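Local coordinates for mitochondrial dynamics protein MID49 (Mus musculus, PDB 4WOY) that sits in the mitochondrial outer membrane as a receptor that recruits the dynamin-related GTPase Drp1 to the mitochondrial surface for fission, at residues I15-G29 with L57-V69. The protein carries 1 engineered substitution. Sequence-based numbering, arbitrary orientation.
Sequences ITPEAHVTLAKQLAG and LYDGLQAGTAEHV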
loop_
_atom_site.group_PDB
_atom_site.type_symbol
_atom_site.label_atom_id
_atom_site.label_comp_id
_atom_site.label_asym_id
_atom_site.label_seq_id
_atom_site.Cartn_x
_atom_site.Cartn_y
_atom_site.Cartn_z
ATOM N N ILE A 15 -7.402 -17.891 0.859
ATOM C CA ILE A 15 -8.295 -17.629 1.991
ATOM C C ILE A 15 -7.595 -17.840 3.328
ATOM O O ILE A 15 -6.896 -18.821 3.523
ATOM C CB ILE A 15 -9.569 -18.496 1.892
ATOM C CG1 ILE A 15 -10.281 -18.202 0.566
ATOM C CG2 ILE A 15 -10.516 -18.213 3.046
ATOM C CD1 ILE A 15 -11.412 -19.162 0.212
ATOM N N THR A 16 -7.762 -16.880 4.233
ATOM C CA THR A 16 -7.079 -16.892 5.531
ATOM C C THR A 16 -8.058 -17.288 6.638
ATOM O O THR A 16 -9.153 -16.741 6.733
ATOM C CB THR A 16 -6.472 -15.485 5.869
ATOM O OG1 THR A 16 -5.598 -15.060 4.814
ATOM C CG2 THR A 16 -5.715 -15.514 7.181
ATOM N N PRO A 17 -7.657 -18.239 7.487
ATOM C CA PRO A 17 -8.473 -18.717 8.618
ATOM C C PRO A 17 -8.908 -17.572 9.537
ATOM O O PRO A 17 -8.066 -16.730 9.861
ATOM C CB PRO A 17 -7.527 -19.686 9.340
ATOM C CG PRO A 17 -6.622 -20.209 8.246
ATOM C CD PRO A 17 -6.417 -19.022 7.312
ATOM N N GLU A 18 -10.175 -17.520 9.949
ATOM C CA GLU A 18 -10.654 -16.318 10.635
ATOM C C GLU A 18 -10.001 -16.069 11.983
ATOM O O GLU A 18 -9.897 -14.922 12.422
ATOM C CB GLU A 18 -12.165 -16.366 10.854
ATOM C CG GLU A 18 -12.733 -14.984 11.179
ATOM C CD GLU A 18 -14.203 -15.006 11.548
ATOM O OE1 GLU A 18 -14.784 -16.114 11.610
ATOM O OE2 GLU A 18 -14.769 -13.915 11.802
ATOM N N ALA A 19 -9.527 -17.123 12.623
ATOM C CA ALA A 19 -8.781 -16.958 13.862
ATOM C C ALA A 19 -7.531 -16.114 13.621
ATOM O O ALA A 19 -7.179 -15.249 14.428
ATOM C CB ALA A 19 -8.421 -18.315 14.471
ATOM N N HIS A 20 -6.866 -16.367 12.505
ATOM C CA HIS A 20 -5.642 -15.640 12.192
ATOM C C HIS A 20 -5.944 -14.178 11.846
ATOM O O HIS A 20 -5.177 -13.277 12.225
ATOM C CB HIS A 20 -4.901 -16.335 11.042
ATOM C CG HIS A 20 -4.408 -17.710 11.389
ATOM N ND1 HIS A 20 -3.902 -18.586 10.450
ATOM C CD2 HIS A 20 -4.344 -18.360 12.579
ATOM C CE1 HIS A 20 -3.559 -19.716 11.042
ATOM N NE2 HIS A 20 -3.814 -19.603 12.335
ATOM N N VAL A 21 -7.066 -13.943 11.163
ATOM C CA VAL A 21 -7.482 -12.581 10.819
ATOM C C VAL A 21 -7.834 -11.806 12.083
ATOM O O VAL A 21 -7.396 -10.669 12.271
ATOM C CB VAL A 21 -8.693 -12.552 9.821
ATOM C CG1 VAL A 21 -9.274 -11.133 9.685
ATOM C CG2 VAL A 21 -8.275 -13.092 8.468
ATOM N N THR A 22 -8.600 -12.436 12.960
ATOM C CA THR A 22 -9.018 -11.798 14.208
ATOM C C THR A 22 -7.838 -11.463 15.110
ATOM O O THR A 22 -7.809 -10.399 15.760
ATOM C CB THR A 22 -9.999 -12.700 14.970
ATOM O OG1 THR A 22 -11.101 -12.997 14.108
ATOM C CG2 THR A 22 -10.538 -11.998 16.199
ATOM N N LEU A 23 -6.878 -12.388 15.138
ATOM C CA LEU A 23 -5.663 -12.251 15.944
ATOM C C LEU A 23 -4.747 -11.140 15.436
ATOM O O LEU A 23 -4.171 -10.367 16.214
ATOM C CB LEU A 23 -4.868 -13.578 15.982
ATOM C CG LEU A 23 -3.499 -13.461 16.638
ATOM C CD1 LEU A 23 -3.654 -12.948 18.136
ATOM C CD2 LEU A 23 -2.634 -14.700 16.414
ATOM N N ALA A 24 -4.638 -11.063 14.119
ATOM C CA ALA A 24 -3.764 -10.111 13.480
ATOM C C ALA A 24 -4.255 -8.682 13.729
ATOM O O ALA A 24 -3.469 -7.793 14.085
ATOM C CB ALA A 24 -3.679 -10.400 11.993
ATOM N N LYS A 25 -5.556 -8.473 13.556
ATOM C CA LYS A 25 -6.148 -7.178 13.837
ATOM C C LYS A 25 -5.955 -6.827 15.311
ATOM O O LYS A 25 -5.719 -5.676 15.664
ATOM C CB LYS A 25 -7.638 -7.170 13.492
ATOM C CG LYS A 25 -7.949 -7.177 12.013
ATOM C CD LYS A 25 -9.444 -7.131 11.781
ATOM C CE LYS A 25 -9.698 -7.300 10.326
ATOM N NZ LYS A 25 -11.104 -7.147 9.941
ATOM N N GLN A 26 -6.022 -7.830 16.172
ATOM C CA GLN A 26 -5.876 -7.568 17.589
ATOM C C GLN A 26 -4.473 -7.032 17.917
ATOM O O GLN A 26 -4.330 -5.992 18.572
ATOM C CB GLN A 26 -6.191 -8.843 18.401
ATOM C CG GLN A 26 -6.122 -8.672 19.895
ATOM C CD GLN A 26 -4.744 -8.967 20.431
ATOM O OE1 GLN A 26 -4.148 -9.994 20.111
ATOM N NE2 GLN A 26 -4.217 -8.062 21.238
ATOM N N LEU A 27 -3.442 -7.725 17.449
ATOM C CA LEU A 27 -2.065 -7.309 17.711
ATOM C C LEU A 27 -1.778 -5.944 17.069
ATOM O O LEU A 27 -1.307 -5.029 17.733
ATOM C CB LEU A 27 -1.088 -8.365 17.197
ATOM C CG LEU A 27 -1.157 -9.736 17.889
ATOM C CD1 LEU A 27 -0.267 -10.730 17.168
ATOM C CD2 LEU A 27 -0.784 -9.648 19.349
ATOM N N ALA A 28 -2.110 -5.803 15.791
ATOM C CA ALA A 28 -1.884 -4.557 15.069
ATOM C C ALA A 28 -2.626 -3.377 15.707
ATOM O O ALA A 28 -2.111 -2.263 15.761
ATOM C CB ALA A 28 -2.311 -4.712 13.588
ATOM N N GLY A 29 -3.841 -3.624 16.180
ATOM C CA GLY A 29 -4.613 -2.604 16.849
ATOM C C GLY A 29 -3.930 -2.218 18.134
ATOM O O GLY A 29 -3.829 -1.032 18.466
ATOM N N LEU A 57 -5.763 -6.456 5.124
ATOM C CA LEU A 57 -6.198 -7.236 6.284
ATOM C C LEU A 57 -7.542 -6.724 6.813
ATOM O O LEU A 57 -8.424 -7.507 7.158
ATOM C CB LEU A 57 -5.161 -7.188 7.403
ATOM C CG LEU A 57 -5.729 -7.640 8.753
ATOM C CD1 LEU A 57 -6.051 -9.140 8.733
ATOM C CD2 LEU A 57 -4.783 -7.290 9.899
ATOM N N TYR A 58 -7.680 -5.400 6.852
ATOM C CA TYR A 58 -8.892 -4.748 7.351
ATOM C C TYR A 58 -9.985 -4.566 6.315
ATOM O O TYR A 58 -11.154 -4.550 6.664
ATOM C CB TYR A 58 -8.553 -3.370 7.952
ATOM C CG TYR A 58 -7.810 -3.453 9.264
ATOM C CD1 TYR A 58 -6.432 -3.640 9.298
ATOM C CD2 TYR A 58 -8.488 -3.383 10.467
ATOM C CE1 TYR A 58 -5.741 -3.739 10.501
ATOM C CE2 TYR A 58 -7.810 -3.489 11.682
ATOM C CZ TYR A 58 -6.437 -3.664 11.688
ATOM O OH TYR A 58 -5.763 -3.764 12.885
ATOM N N ASP A 59 -9.616 -4.409 5.051
ATOM C CA ASP A 59 -10.602 -4.027 4.050
ATOM C C ASP A 59 -11.184 -5.242 3.374
ATOM O O ASP A 59 -10.663 -5.732 2.376
ATOM C CB ASP A 59 -9.967 -3.111 3.016
ATOM C CG ASP A 59 -9.553 -1.797 3.607
ATOM O OD1 ASP A 59 -10.293 -1.286 4.474
ATOM O OD2 ASP A 59 -8.477 -1.293 3.224
ATOM N N GLY A 60 -12.289 -5.711 3.924
ATOM C CA GLY A 60 -12.885 -6.946 3.477
ATOM C C GLY A 60 -12.044 -8.113 3.949
ATOM O O GLY A 60 -10.855 -7.979 4.247
ATOM N N LEU A 61 -12.669 -9.276 3.996
ATOM C CA LEU A 61 -11.977 -10.503 4.335
ATOM C C LEU A 61 -11.937 -11.357 3.059
ATOM O O LEU A 61 -12.604 -11.013 2.078
ATOM C CB LEU A 61 -12.661 -11.186 5.533
ATOM C CG LEU A 61 -11.853 -11.077 6.839
ATOM C CD1 LEU A 61 -11.492 -9.634 7.144
ATOM C CD2 LEU A 61 -12.617 -11.703 8.002
ATOM N N GLN A 62 -11.136 -12.423 3.027
ATOM C CA GLN A 62 -10.265 -12.832 4.130
ATOM C C GLN A 62 -8.814 -12.755 3.657
ATOM O O GLN A 62 -8.135 -13.775 3.504
ATOM C CB GLN A 62 -10.645 -14.244 4.623
ATOM C CG GLN A 62 -12.157 -14.522 4.572
ATOM C CD GLN A 62 -12.578 -15.879 5.134
ATOM O OE1 GLN A 62 -11.770 -16.635 5.678
ATOM N NE2 GLN A 62 -13.866 -16.181 5.021
ATOM N N ALA A 63 -8.359 -11.524 3.433
ATOM C CA ALA A 63 -7.036 -11.249 2.883
ATOM C C ALA A 63 -5.940 -11.683 3.826
ATOM O O ALA A 63 -4.886 -12.140 3.389
ATOM C CB ALA A 63 -6.889 -9.787 2.584
ATOM N N GLY A 64 -6.174 -11.509 5.120
ATOM C CA GLY A 64 -5.155 -11.839 6.097
ATOM C C GLY A 64 -3.968 -10.893 6.089
ATOM O O GLY A 64 -4.104 -9.674 5.943
ATOM N N THR A 65 -2.792 -11.475 6.269
ATOM C CA THR A 65 -1.565 -10.706 6.426
ATOM C C THR A 65 -0.589 -10.971 5.290
ATOM O O THR A 65 0.619 -10.851 5.476
ATOM C CB THR A 65 -0.872 -11.026 7.778
ATOM O OG1 THR A 65 -0.753 -12.450 7.935
ATOM C CG2 THR A 65 -1.690 -10.493 8.924
ATOM N N ALA A 66 -1.116 -11.345 4.125
ATOM C CA ALA A 66 -0.288 -11.581 2.938
ATOM C C ALA A 66 0.459 -10.316 2.591
ATOM O O ALA A 66 1.654 -10.352 2.307
ATOM C CB ALA A 66 -1.136 -12.026 1.762
ATOM N N GLU A 67 -0.263 -9.198 2.633
ATOM C CA GLU A 67 0.312 -7.879 2.417
ATOM C C GLU A 67 0.686 -7.233 3.743
ATOM O O GLU A 67 0.284 -7.700 4.825
ATOM C CB GLU A 67 -0.680 -6.965 1.697
ATOM C CG GLU A 67 -1.263 -7.543 0.448
ATOM C CD GLU A 67 -0.237 -7.683 -0.636
ATOM O OE1 GLU A 67 0.671 -6.823 -0.703
ATOM O OE2 GLU A 67 -0.357 -8.632 -1.440
ATOM N N HIS A 68 1.429 -6.137 3.651
ATOM C CA HIS A 68 1.710 -5.309 4.815
ATOM C C HIS A 68 0.411 -4.843 5.442
ATOM O O HIS A 68 -0.635 -4.774 4.784
ATOM C CB HIS A 68 2.539 -4.075 4.443
ATOM C CG HIS A 68 3.954 -4.388 4.102
ATOM N ND1 HIS A 68 4.483 -5.653 4.202
ATOM C CD2 HIS A 68 4.963 -3.593 3.656
ATOM C CE1 HIS A 68 5.751 -5.636 3.831
ATOM N NE2 HIS A 68 6.063 -4.393 3.503
ATOM N N VAL A 69 0.485 -4.545 6.727
ATOM C CA VAL A 69 -0.601 -3.921 7.435
ATOM C C VAL A 69 -0.225 -2.444 7.598
ATOM O O VAL A 69 0.832 -2.111 8.166
ATOM C CB VAL A 69 -0.846 -4.599 8.776
ATOM C CG1 VAL A 69 -1.992 -3.913 9.542
ATOM C CG2 VAL A 69 -1.089 -6.091 8.556
HETATM O O HOH W 1 -7.251 -3.133 14.878
#
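In the nucleotidyltransferase-like domain of MID49, the first turns of helix 18-42 lie against the loop that joins strands 52-54 and 69-74. Just before the helix, T16 donates twice to the carbonyl oxygen of Q62. Its backbone N reaches Q62 O at 3.2 Å, in the carbonyl plane but bent at 136°, while T16 OG1 reaches the same oxygen at 3.1 Å from above that plane. With chi1 at -56° the hydroxyl stays beside T16 N, which lets both donors share one acceptor. G64, the second residue of the type II' turn from A63 to A66, brings its CA to 3.5 Å from T16 OG1. One helical face then packs on the loop: V21 CG1 meets L61 CD1 tip to tip at 3.7 Å and also touches L57, and A24 CB rests on both L57 CD2 and T65 CG2. K25, extended beyond CG, slides past Y58 in the opposite direction, laying its CG over one ring face near CE2, toward the rim, 4.0 Å from the centroid, a CH-pi contact. A water in the ring plane lies 2.6 Å from Y58 OH and donates to K25 O. Beyond it, A28 CB meets V69 CG1, where the loop enters the central sheet beside strand 173-182, a helix-on-sheet layout consistent with the nucleotidyltransferase fold.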